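Local coordinates for probable transcriptional repressor protein (Mycobacterium tuberculosis, PDB 4FX0) that acts as MosR, a redox-dependent, oxidation-sensing transcription factor of the MarR family that binds DNA as a transcriptional repressor, at the interface of chains A and B. Residues are numbered along the deposited sequence; one frame, centred on the assembly and turned at random. Chains: chain A/B, Probable transcriptional repressor protein.

Contact 1: the interface of chains A and B. Residues chain A 33-34, 37, 62, 64; chain B 8-9, 12.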
ATOM      1  N   ASN A  33       4.353   7.593 -10.300  1.00 63.86           N
ATOM      2  CA  ASN A  33       3.160   8.084  -9.623  1.00 62.89           C
ATOM      3  C   ASN A  33       3.522   8.935  -8.410  1.00 66.87           C
ATOM      4  O   ASN A  33       2.944  10.000  -8.195  1.00 68.56           O
ATOM      5  CB  ASN A  33       2.246   6.928  -9.216  1.00 72.30           C
ATOM      6  CG  ASN A  33       2.937   5.925  -8.314  1.00 97.63           C
ATOM      7  OD1 ASN A  33       3.013   6.114  -7.100  1.00110.35           O
ATOM      8  ND2 ASN A  33       3.441   4.849  -8.905  1.00 89.49           N
ATOM      9  N   THR A  34       4.487   8.465  -7.626  1.00 65.90           N
ATOM     10  CA  THR A  34       4.917   9.188  -6.433  1.00 66.43           C
ATOM     11  C   THR A  34       5.535  10.528  -6.816  1.00 61.32           C
ATOM     12  O   THR A  34       5.198  11.562  -6.238  1.00 62.14           O
ATOM     13  CB  THR A  34       5.924   8.373  -5.597  1.00 65.03           C
ATOM     14  OG1 THR A  34       7.136   8.198  -6.339  1.00 78.90           O
ATOM     15  CG2 THR A  34       5.347   7.011  -5.244  1.00 57.54           C
ATOM     16  N   SER A  37       2.976  12.734  -7.631  1.00 73.66           N
ATOM     17  CA  SER A  37       2.220  13.091  -6.434  1.00 63.33           C
ATOM     18  C   SER A  37       2.955  14.087  -5.544  1.00 69.05           C
ATOM     19  O   SER A  37       2.326  14.841  -4.803  1.00 79.57           O
ATOM     20  CB  SER A  37       1.853  11.839  -5.637  1.00 60.15           C
ATOM     21  OG  SER A  37       0.929  11.036  -6.350  1.00 66.87           O
ATOM     22  N   ILE A  62       1.493  12.817   0.879  1.00 84.46           N
ATOM     23  CA  ILE A  62       1.517  12.071  -0.377  1.00 90.66           C
ATOM     24  C   ILE A  62       1.351  10.575  -0.136  1.00 98.71           C
ATOM     25  O   ILE A  62       1.049   9.819  -1.058  1.00104.95           O
ATOM     26  CB  ILE A  62       2.803  12.314  -1.192  1.00 89.92           C
ATOM     27  CG1 ILE A  62       4.034  11.865  -0.409  1.00 94.26           C
ATOM     28  CG2 ILE A  62       2.923  13.773  -1.585  1.00 99.40           C
ATOM     29  CD1 ILE A  62       5.310  12.012  -1.191  1.00 91.66           C
ATOM     30  N   VAL A  64       3.738   8.323   1.639  1.00 98.21           N
ATOM     31  CA  VAL A  64       4.952   7.512   1.557  1.00 94.33           C
ATOM     32  C   VAL A  64       5.831   7.741   2.783  1.00 95.85           C
ATOM     33  O   VAL A  64       5.650   8.717   3.511  1.00101.05           O
ATOM     34  CB  VAL A  64       5.781   7.834   0.298  1.00 90.14           C
ATOM     35  CG1 VAL A  64       4.941   7.659  -0.958  1.00 87.41           C
ATOM     36  CG2 VAL A  64       6.348   9.242   0.382  1.00 90.31           C
TER
ATOM     37  N   CYS B   8      -5.249   6.303  -7.251  1.00 57.19           N
ATOM     38  CA  CYS B   8      -3.946   5.860  -6.775  1.00 62.05           C
ATOM     39  C   CYS B   8      -3.545   6.609  -5.510  1.00 59.20           C
ATOM     40  O   CYS B   8      -3.133   6.001  -4.524  1.00 62.84           O
ATOM     41  CB  CYS B   8      -2.888   6.063  -7.859  1.00 63.24           C
ATOM     42  SG  CYS B   8      -1.219   5.584  -7.361  1.00 73.34           S
ATOM     43  N   TYR B   9      -3.667   7.931  -5.547  1.00 61.69           N
ATOM     44  CA  TYR B   9      -3.293   8.766  -4.413  1.00 61.76           C
ATOM     45  C   TYR B   9      -4.046   8.390  -3.142  1.00 64.50           C
ATOM     46  O   TYR B   9      -3.437   8.045  -2.129  1.00 73.72           O
ATOM     47  CB  TYR B   9      -3.523  10.245  -4.733  1.00 53.14           C
ATOM     48  CG  TYR B   9      -3.680  11.106  -3.502  1.00 63.15           C
ATOM     49  CD1 TYR B   9      -2.577  11.483  -2.749  1.00 63.60           C
ATOM     50  CD2 TYR B   9      -4.934  11.537  -3.090  1.00 70.86           C
ATOM     51  CE1 TYR B   9      -2.719  12.267  -1.619  1.00 74.32           C
ATOM     52  CE2 TYR B   9      -5.085  12.322  -1.964  1.00 80.52           C
ATOM     53  CZ  TYR B   9      -3.975  12.685  -1.232  1.00 82.48           C
ATOM     54  OH  TYR B   9      -4.123  13.466  -0.109  1.00 83.28           O
ATOM     55  N   ARG B  12      -3.430   4.837  -1.899  1.00 62.91           N
ATOM     56  CA  ARG B  12      -2.074   4.788  -1.366  1.00 63.76           C
ATOM     57  C   ARG B  12      -2.022   5.421   0.021  1.00 57.78           C
ATOM     58  O   ARG B  12      -1.544   4.812   0.978  1.00 51.83           O
ATOM     59  CB  ARG B  12      -1.113   5.506  -2.317  1.00 71.58           C
ATOM     60  CG  ARG B  12       0.316   5.629  -1.814  1.00 78.32           C
ATOM     61  CD  ARG B  12       1.216   6.208  -2.895  1.00 84.95           C
ATOM     62  NE  ARG B  12       0.689   7.463  -3.424  1.00104.14           N
ATOM     63  CZ  ARG B  12       1.084   8.021  -4.564  1.00 96.25           C
ATOM     64  NH1 ARG B  12       2.011   7.433  -5.308  1.00 98.57           N
ATOM     65  NH2 ARG B  12       0.544   9.164  -4.964  1.00 78.82           N
TER
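B:Arg12 pushes its guanidinium group against the start of helix 33-43 of the partner chain and centres this patch of the dimer interface, with 84 Å² hidden. Its two terminal nitrogens part company: NH1 heads for the side chains of A:Asn33 and A:Thr34, NH2 for A:Ser37. NH2 is set unrealistically close to A:Ser37 OG, so a bond there is doubtful; NH1 is likewise too near A:Asn33 OD1, with its N-H pointing away from that oxygen. The amide of A:Asn33 is tilted 37° from the guanidinium plane, so the two are not parallel. NH1 also lies 3.4 Å from the methyl A:Thr34 CG2, where the arginine and threonine side chains cross at about a right angle. Nearer the root of the group, B:Arg12 NE passes 3.4 Å from the carbonyl oxygen A:Ile62 O, at the end of helix 55-62, the first helix of the helix-turn-helix.

Further out, B:Cys8, one turn earlier on helix 7-26, sets SG over a guanidinium face near its rim, 4.2 Å from A:Asn33 CB. The arginine leaves its helix with CG anti to the backbone N (chi1 175°) and bends at chi3 (53°), which turns the head toward chain A. On the receiving side A:Ser37 OG donates to A:Asn33 O (2.9 Å) from above the carbonyl plane, which probably orients the hydroxyl. The patch joins helix 7-26 of one subunit to the winged-helix domain of the other, and may thereby influence DNA binding.

Contact 2: the interface of chains A and B. Residues chain A 5-7, 10; chain B 116, 126, 130.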
ATOM      1  N   GLU A   5     -10.358 -10.803   4.189  1.00 68.92           N
ATOM      2  CA  GLU A   5     -11.164  -9.609   4.382  1.00 61.24           C
ATOM      3  C   GLU A   5     -10.368  -8.511   5.074  1.00 54.68           C
ATOM      4  O   GLU A   5     -10.899  -7.437   5.360  1.00 62.89           O
ATOM      5  CB  GLU A   5     -12.409  -9.955   5.199  1.00 79.93           C
ATOM      6  CG  GLU A   5     -13.177 -11.149   4.654  1.00 90.66           C
ATOM      7  CD  GLU A   5     -13.953 -11.886   5.727  1.00113.24           C
ATOM      8  OE1 GLU A   5     -14.191 -13.101   5.560  1.00126.02           O
ATOM      9  OE2 GLU A   5     -14.324 -11.255   6.739  1.00115.58           O
ATOM     10  N   CYS A   6      -9.094  -8.784   5.343  1.00 41.07           N
ATOM     11  CA  CYS A   6      -8.231  -7.805   5.990  1.00 52.62           C
ATOM     12  C   CYS A   6      -8.227  -6.497   5.213  1.00 64.12           C
ATOM     13  O   CYS A   6      -7.869  -6.462   4.034  1.00 53.58           O
ATOM     14  CB  CYS A   6      -6.804  -8.335   6.126  1.00 49.94           C
ATOM     15  SG  CYS A   6      -5.637  -7.123   6.791  1.00 61.59           S
ATOM     16  N   ALA A   7      -8.633  -5.425   5.883  1.00 71.24           N
ATOM     17  CA  ALA A   7      -8.719  -4.110   5.264  1.00 67.00           C
ATOM     18  C   ALA A   7      -7.341  -3.594   4.877  1.00 64.63           C
ATOM     19  O   ALA A   7      -7.192  -2.862   3.898  1.00 58.10           O
ATOM     20  CB  ALA A   7      -9.408  -3.133   6.200  1.00 67.44           C
ATOM     21  N   THR A  10      -6.215  -5.797   1.574  1.00 59.35           N
ATOM     22  CA  THR A  10      -6.982  -5.400   0.397  1.00 55.54           C
ATOM     23  C   THR A  10      -6.520  -4.051  -0.143  1.00 52.23           C
ATOM     24  O   THR A  10      -6.304  -3.892  -1.345  1.00 59.00           O
ATOM     25  CB  THR A  10      -8.489  -5.319   0.709  1.00 51.88           C
ATOM     26  OG1 THR A  10      -8.923  -6.545   1.311  1.00 57.22           O
ATOM     27  CG2 THR A  10      -9.284  -5.074  -0.564  1.00 67.33           C
TER
ATOM     28  N   GLN B 116      -9.357  -4.190  12.911  1.00 54.41           N
ATOM     29  CA  GLN B 116     -10.170  -4.460  11.730  1.00 34.53           C
ATOM     30  C   GLN B 116     -11.608  -4.019  11.963  1.00 57.82           C
ATOM     31  O   GLN B 116     -12.214  -3.359  11.118  1.00 72.95           O
ATOM     32  CB  GLN B 116     -10.137  -5.954  11.400  1.00 41.49           C
ATOM     33  CG  GLN B 116     -11.025  -6.367  10.235  1.00 46.84           C
ATOM     34  CD  GLN B 116     -10.390  -6.096   8.885  1.00 54.64           C
ATOM     35  OE1 GLN B 116      -9.401  -5.369   8.785  1.00 62.05           O
ATOM     36  NE2 GLN B 116     -10.953  -6.688   7.839  1.00 50.57           N
ATOM     37  N   TRP B 126     -18.721  -3.356   4.883  1.00 68.43           N
ATOM     38  CA  TRP B 126     -17.322  -3.659   4.604  1.00 70.02           C
ATOM     39  C   TRP B 126     -17.134  -4.635   3.439  1.00 67.60           C
ATOM     40  O   TRP B 126     -16.332  -4.378   2.543  1.00 69.94           O
ATOM     41  CB  TRP B 126     -16.605  -4.170   5.857  1.00 67.93           C
ATOM     42  CG  TRP B 126     -15.265  -4.761   5.557  1.00 67.12           C
ATOM     43  CD1 TRP B 126     -14.802  -5.984   5.944  1.00 69.89           C
ATOM     44  CD2 TRP B 126     -14.219  -4.163   4.781  1.00 66.37           C
ATOM     45  NE1 TRP B 126     -13.528  -6.180   5.469  1.00 72.67           N
ATOM     46  CE2 TRP B 126     -13.149  -5.079   4.750  1.00 69.80           C
ATOM     47  CE3 TRP B 126     -14.084  -2.942   4.114  1.00 65.39           C
ATOM     48  CZ2 TRP B 126     -11.957  -4.808   4.078  1.00 65.84           C
ATOM     49  CZ3 TRP B 126     -12.901  -2.677   3.447  1.00 62.02           C
ATOM     50  CH2 TRP B 126     -11.854  -3.606   3.434  1.00 58.71           C
ATOM     51  N   ARG B 130     -14.886  -3.627   0.462  1.00 52.17           N
ATOM     52  CA  ARG B 130     -13.701  -4.443   0.251  1.00 48.58           C
ATOM     53  C   ARG B 130     -13.663  -4.919  -1.193  1.00 51.70           C
ATOM     54  O   ARG B 130     -12.685  -4.701  -1.910  1.00 57.87           O
ATOM     55  CB  ARG B 130     -13.705  -5.650   1.189  1.00 44.26           C
ATOM     56  CG  ARG B 130     -12.388  -6.409   1.224  1.00 44.46           C
ATOM     57  CD  ARG B 130     -12.588  -7.850   1.658  1.00 45.91           C
ATOM     58  NE  ARG B 130     -13.226  -8.642   0.612  1.00 51.92           N
ATOM     59  CZ  ARG B 130     -12.560  -9.312  -0.323  1.00 66.01           C
ATOM     60  NH1 ARG B 130     -11.234  -9.291  -0.342  1.00 75.06           N
ATOM     61  NH2 ARG B 130     -13.221 -10.007  -1.239  1.00 60.84           N
TER
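The backbone carbonyl of A:Glu5 receives two side-chain donors from chain B, an example of polar recognition that reads main chain. B:Trp126 NE1 reaches A:Glu5 O at 2.9 Å, in the carbonyl plane and on a lone pair. B:Gln116 NE2 meets A:Glu5 O at 2.6 Å from above the carbonyl plane, 49° out of it; both donors come in on bent paths. The other end of that amide completes a bidentate grip: A:Ala7 N donates to B:Gln116 OE1 (3.0 Å, nearly straight at 170°), on a lone pair of the oxygen. These bonds hold the amide's orientation; a bend at chi2 (81°) swings it toward the segment. In the second shell, A:Thr10 OG1 donates to A:Cys6 O at the start of helix 7-26.

Among the apolar contacts, the outer rim of the indole lies against A:Ala7, with B:Trp126 CZ2 3.5 Å from A:Ala7 CA. B:Arg130 touches through its aliphatic stem: CD packs on A:Glu5 CA (3.5 Å), while CG lies near A:Thr10 OG1 and CG2, the two side chains crossing at about a right angle. Within chain B its CB sits over one indole rim, probably helping position the ring.

The N-terminal segment entering helix 7-26 is thus clasped between helix 99-119 and the start of helix 126-142 of the partner.

Contact 3: the interface of chains A and B. Residues chain A 10-11, 14, 129, 133, 136; chain B 11, 132-133, 136.
Helices 7-26 and 126-142 of both chains come together here, each subunit supplying one of each to a largely aliphatic packing of the dimer. B:Ile133, with 81 Å² hidden, inserts between A:Thr10 and A:Ala14 of the first helix and A:Ile133 and A:Leu136 of the second. Its branches divide the work. CG2, anti to the backbone N, faces helix 7-26 and sits 3.5 Å from A:Ala14 CB; the small alanine side chain probably allows this close approach. The side chains of A:Thr10 and B:Ile133 cross at about a right angle, the threonine methyl lying near CG2. CG1, beside the backbone N (chi1 -62°), carries the longer branch the other way, where CD1 meets A:Leu136 CD2 tip to tip at 3.8 Å.

A:Ile133 answers with nearly the same torsions, and the two isoleucines reach toward each other, their CG1 atoms 3.9 Å apart. Its CD1 approaches B:Thr11 OG1 (3.8 Å), and its CG2 lies by B:Thr11 CA.

The threonines at position 11 pair across the interface, their side chains oblique to one another with their methyls facing each other, close to the two-fold axis: A:Thr11 CG2 stands 3.9 Å from B:Thr11 CG2 and 3.7 Å from the carbonyl oxygen B:Thr11 O.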
ATOM      1  N   THR A  10      -6.215  -5.797   1.574  1.00 59.35           N
ATOM      2  CA  THR A  10      -6.982  -5.400   0.397  1.00 55.54           C
ATOM      3  C   THR A  10      -6.520  -4.051  -0.143  1.00 52.23           C
ATOM      4  O   THR A  10      -6.304  -3.892  -1.345  1.00 59.00           O
ATOM      5  CB  THR A  10      -8.489  -5.319   0.709  1.00 51.88           C
ATOM      6  OG1 THR A  10      -8.923  -6.545   1.311  1.00 57.22           O
ATOM      7  CG2 THR A  10      -9.284  -5.074  -0.564  1.00 67.33           C
ATOM      8  N   THR A  11      -6.367  -3.086   0.756  1.00 46.83           N
ATOM      9  CA  THR A  11      -5.990  -1.733   0.369  1.00 56.06           C
ATOM     10  C   THR A  11      -4.567  -1.689  -0.173  1.00 56.11           C
ATOM     11  O   THR A  11      -4.317  -1.138  -1.244  1.00 63.14           O
ATOM     12  CB  THR A  11      -6.107  -0.758   1.554  1.00 63.50           C
ATOM     13  OG1 THR A  11      -7.309  -1.033   2.285  1.00 68.64           O
ATOM     14  CG2 THR A  11      -6.136   0.678   1.060  1.00 57.16           C
ATOM     15  N   ALA A  14      -4.488  -3.288  -3.631  1.00 45.92           N
ATOM     16  CA  ALA A  14      -5.135  -2.388  -4.580  1.00 41.42           C
ATOM     17  C   ALA A  14      -4.252  -1.179  -4.863  1.00 39.98           C
ATOM     18  O   ALA A  14      -4.096  -0.769  -6.014  1.00 56.00           O
ATOM     19  CB  ALA A  14      -6.491  -1.944  -4.054  1.00 39.26           C
ATOM     20  N   VAL A 129     -17.118   5.390  -3.458  1.00 46.83           N
ATOM     21  CA  VAL A 129     -16.077   4.439  -3.090  1.00 41.25           C
ATOM     22  C   VAL A 129     -14.812   5.167  -2.639  1.00 53.82           C
ATOM     23  O   VAL A 129     -14.107   4.703  -1.742  1.00 59.76           O
ATOM     24  CB  VAL A 129     -15.763   3.447  -4.234  1.00 38.23           C
ATOM     25  CG1 VAL A 129     -15.725   4.160  -5.570  1.00 55.56           C
ATOM     26  CG2 VAL A 129     -14.455   2.713  -3.966  1.00 35.78           C
ATOM     27  N   ILE A 133     -12.973   4.686   0.934  1.00 41.88           N
ATOM     28  CA  ILE A 133     -11.545   4.435   1.092  1.00 39.61           C
ATOM     29  C   ILE A 133     -10.902   5.472   2.010  1.00 48.72           C
ATOM     30  O   ILE A 133     -10.143   5.127   2.916  1.00 64.64           O
ATOM     31  CB  ILE A 133     -10.807   4.433  -0.258  1.00 45.75           C
ATOM     32  CG1 ILE A 133     -11.374   3.351  -1.180  1.00 46.21           C
ATOM     33  CG2 ILE A 133      -9.318   4.211  -0.045  1.00 53.75           C
ATOM     34  CD1 ILE A 133     -10.659   3.250  -2.520  1.00 38.07           C
ATOM     35  N   LEU A 136     -11.863   4.914   5.380  1.00 47.40           N
ATOM     36  CA  LEU A 136     -11.125   3.763   5.873  1.00 47.09           C
ATOM     37  C   LEU A 136      -9.794   4.204   6.470  1.00 51.38           C
ATOM     38  O   LEU A 136      -9.520   3.962   7.647  1.00 68.74           O
ATOM     39  CB  LEU A 136     -10.898   2.764   4.738  1.00 46.42           C
ATOM     40  CG  LEU A 136     -11.266   1.308   5.024  1.00 54.33           C
ATOM     41  CD1 LEU A 136     -12.610   1.215   5.731  1.00 33.04           C
ATOM     42  CD2 LEU A 136     -11.272   0.502   3.731  1.00 46.46           C
TER
ATOM     43  N   THR B  11      -5.996   5.818  -2.352  1.00 54.05           N
ATOM     44  CA  THR B  11      -5.819   4.433  -1.933  1.00 60.00           C
ATOM     45  C   THR B  11      -4.451   4.246  -1.286  1.00 61.56           C
ATOM     46  O   THR B  11      -4.326   3.582  -0.255  1.00 49.24           O
ATOM     47  CB  THR B  11      -5.959   3.457  -3.115  1.00 51.48           C
ATOM     48  OG1 THR B  11      -7.147   3.764  -3.855  1.00 45.97           O
ATOM     49  CG2 THR B  11      -6.032   2.023  -2.609  1.00 44.32           C
ATOM     50  N   ASP B 132     -15.213  -3.839  -3.759  1.00 73.15           N
ATOM     51  CA  ASP B 132     -15.023  -2.692  -4.640  1.00 69.14           C
ATOM     52  C   ASP B 132     -13.543  -2.347  -4.775  1.00 59.01           C
ATOM     53  O   ASP B 132     -13.009  -2.287  -5.883  1.00 62.82           O
ATOM     54  CB  ASP B 132     -15.800  -1.477  -4.126  1.00 85.68           C
ATOM     55  CG  ASP B 132     -17.260  -1.493  -4.545  1.00100.00           C
ATOM     56  OD1 ASP B 132     -17.544  -1.864  -5.704  1.00 97.86           O
ATOM     57  OD2 ASP B 132     -18.124  -1.133  -3.717  1.00109.60           O
ATOM     58  N   ILE B 133     -12.888  -2.121  -3.641  1.00 60.47           N
ATOM     59  CA  ILE B 133     -11.469  -1.781  -3.622  1.00 57.34           C
ATOM     60  C   ILE B 133     -10.644  -2.824  -4.363  1.00 56.46           C
ATOM     61  O   ILE B 133      -9.815  -2.488  -5.210  1.00 59.90           O
ATOM     62  CB  ILE B 133     -10.943  -1.652  -2.178  1.00 58.59           C
ATOM     63  CG1 ILE B 133     -11.677  -0.526  -1.444  1.00 58.87           C
ATOM     64  CG2 ILE B 133      -9.440  -1.410  -2.178  1.00 52.21           C
ATOM     65  CD1 ILE B 133     -11.297  -0.394   0.018  1.00 53.84           C
ATOM     66  N   LEU B 136     -11.232  -2.667  -7.827  1.00 51.12           N
ATOM     67  CA  LEU B 136     -10.543  -1.481  -8.316  1.00 56.11           C
ATOM     68  C   LEU B 136      -9.083  -1.811  -8.599  1.00 55.86           C
ATOM     69  O   LEU B 136      -8.519  -1.376  -9.604  1.00 56.86           O
ATOM     70  CB  LEU B 136     -10.638  -0.352  -7.290  1.00 65.97           C
ATOM     71  CG  LEU B 136     -10.235   1.043  -7.767  1.00 64.30           C
ATOM     72  CD1 LEU B 136     -11.144   1.502  -8.897  1.00 45.38           C
ATOM     73  CD2 LEU B 136     -10.274   2.028  -6.610  1.00 46.55           C
TER

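Helix 7-26 threads the three patches together: chain A brings it to contacts 2 and 3, chain B to contacts 1 and 3. Contacts 2 and 3 adjoin, their C-alpha centres about 9 Å apart, sharing A:Thr10 and helix 126-142 of chain B. Contact 1 lies about 14 Å from contact 3 and about 21 Å from contact 2, which places the apolar packing between the hydrogen-bonded contact 2 and the arginine-centred contact 1. Because the interface is two-fold symmetric, each arrangement recurs with the chains exchanged. The result is an intertwined pairing, consistent with the dimers typical of MarR regulators, in which dimerisation sets the relative placement of two helix-turn-helix units.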